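Local coordinates for periplasmic solute binding protein (Liberibacter asiaticus, PDB 5Z2K), which probably delivers metal ions to an ABC transporter as its periplasmic solute-binding component, and holds manganese in this structure, at residues T170-L175 with W190-D195. The protein carries 1 engineered substitution. Sequence-based numbering, arbitrary orientation.
Sequences TSEGCL and WPINSD. With MN (manganese (II) ion), chain B.
Backbone bonds from S171 and G173, either side of E172 in sequence, pair it with W190 in a parallel bridge. W190 N donates to S171 O at 3.1 Å, and G173 N donates to W190 O at 2.7 Å. The pairing carries on from strands 167-170 and 185-188. A weak second bond runs from G173 N to P191 O.

The carboxylate of E172 chelates manganese through both oxygens. E172 OE1 lies 2.3 Å and E172 OE2 2.2 Å from the manganese. With CG anti to the backbone N (chi1 -164°) and the chain extended beyond it, the carboxylate is carried alongside I192 and N193 to the metal. There N193 N donates to E172 OE2 at 2.8 Å, on the anti side and tilted out of the carboxylate plane. The metal and the backbone N-H of N193 thus both grip E172 OE2. A water bridges E172 OE1 and N193 ND2.

Flat groups do the packing. The amide of N193 stacks on the E172 carboxylate, their planes 3° apart. W190 NE1 helps to fix the rotation of this amide: it donates to N193 OD1 at 2.8 Å, nearly straight at 172° and in both the ring and carbonyl planes. N224 also donates to this oxygen. One face of the indole lies against the backbone of 171-172: S171 O sits over the ring, and E172 CA makes a CH-pi contact with the five-membered part. S171 CB touches the six-membered part at CZ2.

H39, H106 and D247 complete the manganese site. N193 is a second-shell residue on E172, and W190 positions N193 in turn, in the interdomain metal site characteristic of the ZnuA-like solute-binding proteins.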
# COMPACT_ATOMS: atom_id res chain seq x y z
N THR A 170 9.11 11.44 1.44
CA THR A 170 8.49 10.79 2.58
C THR A 170 9.58 10.19 3.51
O THR A 170 10.79 10.29 3.24
CB THR A 170 7.55 9.69 2.09
OG1 THR A 170 8.29 8.75 1.31
CG2 THR A 170 6.43 10.26 1.20
N SER A 171 9.13 9.57 4.60
CA SER A 171 10.04 8.92 5.54
C SER A 171 10.35 7.51 5.07
O SER A 171 11.46 7.27 4.59
CB SER A 171 9.40 8.96 6.94
OG SER A 171 9.24 10.32 7.37
N GLU A 172 9.37 6.62 5.12
CA GLU A 172 9.46 5.33 4.42
C GLU A 172 9.33 5.54 2.91
O GLU A 172 8.62 6.44 2.49
CB GLU A 172 8.33 4.41 4.89
CG GLU A 172 8.58 2.94 4.50
CD GLU A 172 7.38 2.06 4.68
OE1 GLU A 172 6.25 2.52 4.42
OE2 GLU A 172 7.58 0.88 4.99
N GLY A 173 9.97 4.69 2.09
CA GLY A 173 9.77 4.72 0.63
C GLY A 173 8.45 4.16 0.19
O GLY A 173 8.37 3.25 -0.67
N CYS A 174 7.38 4.74 0.71
CA CYS A 174 6.06 4.22 0.51
C CYS A 174 5.32 4.73 -0.75
O CYS A 174 4.22 4.22 -1.02
CB CYS A 174 5.21 4.53 1.73
SG CYS A 174 5.13 6.31 2.13
N LEU A 175 5.89 5.71 -1.45
CA LEU A 175 5.20 6.35 -2.60
C LEU A 175 5.89 6.11 -3.92
O LEU A 175 5.54 6.74 -4.92
CB LEU A 175 4.95 7.84 -2.40
CG LEU A 175 4.14 8.26 -1.17
CD1 LEU A 175 4.00 9.78 -1.12
CD2 LEU A 175 2.78 7.60 -1.13
N TRP A 190 14.16 5.82 4.37
CA TRP A 190 14.47 4.36 4.42
C TRP A 190 13.44 3.64 3.55
O TRP A 190 12.28 4.10 3.45
CB TRP A 190 14.48 3.80 5.86
CG TRP A 190 13.22 4.13 6.63
CD1 TRP A 190 12.02 3.45 6.61
CD2 TRP A 190 13.02 5.26 7.48
NE1 TRP A 190 11.11 4.09 7.41
CE2 TRP A 190 11.69 5.20 7.96
CE3 TRP A 190 13.83 6.31 7.90
CZ2 TRP A 190 11.17 6.15 8.81
CZ3 TRP A 190 13.31 7.26 8.78
CH2 TRP A 190 12.00 7.16 9.23
N PRO A 191 13.84 2.52 2.93
CA PRO A 191 12.88 1.89 1.98
C PRO A 191 11.64 1.26 2.65
O PRO A 191 10.51 1.45 2.17
CB PRO A 191 13.71 0.81 1.26
CG PRO A 191 15.13 1.18 1.52
CD PRO A 191 15.19 1.93 2.84
N ILE A 192 11.85 0.55 3.76
CA ILE A 192 10.81 -0.17 4.45
C ILE A 192 10.90 -0.01 5.95
O ILE A 192 12.00 -0.09 6.54
CB ILE A 192 10.87 -1.69 4.07
CG1 ILE A 192 10.82 -1.86 2.54
CG2 ILE A 192 9.69 -2.41 4.69
CD1 ILE A 192 10.97 -3.29 2.05
N ASN A 193 9.76 0.23 6.61
CA ASN A 193 9.76 0.51 8.03
C ASN A 193 10.35 -0.62 8.82
O ASN A 193 11.03 -0.34 9.81
CB ASN A 193 8.35 0.74 8.56
CG ASN A 193 7.80 2.07 8.11
OD1 ASN A 193 8.57 3.03 7.95
ND2 ASN A 193 6.49 2.14 7.90
N SER A 194 10.06 -1.86 8.44
CA SER A 194 10.73 -2.95 9.22
C SER A 194 12.27 -2.76 9.47
O SER A 194 12.71 -2.87 10.61
CB SER A 194 10.44 -4.33 8.63
OG SER A 194 10.75 -4.39 7.26
N ASP A 195 13.05 -2.44 8.43
CA ASP A 195 14.52 -2.45 8.55
C ASP A 195 14.95 -1.65 9.78
O ASP A 195 14.63 -0.46 9.91
CB ASP A 195 15.32 -2.11 7.24
CG ASP A 195 14.98 -0.71 6.59
OD1 ASP A 195 15.27 0.33 7.24
OD2 ASP A 195 14.52 -0.65 5.40
MN MN B . 5.47 0.34 4.63
O HOH W 1 5.31 4.36 6.23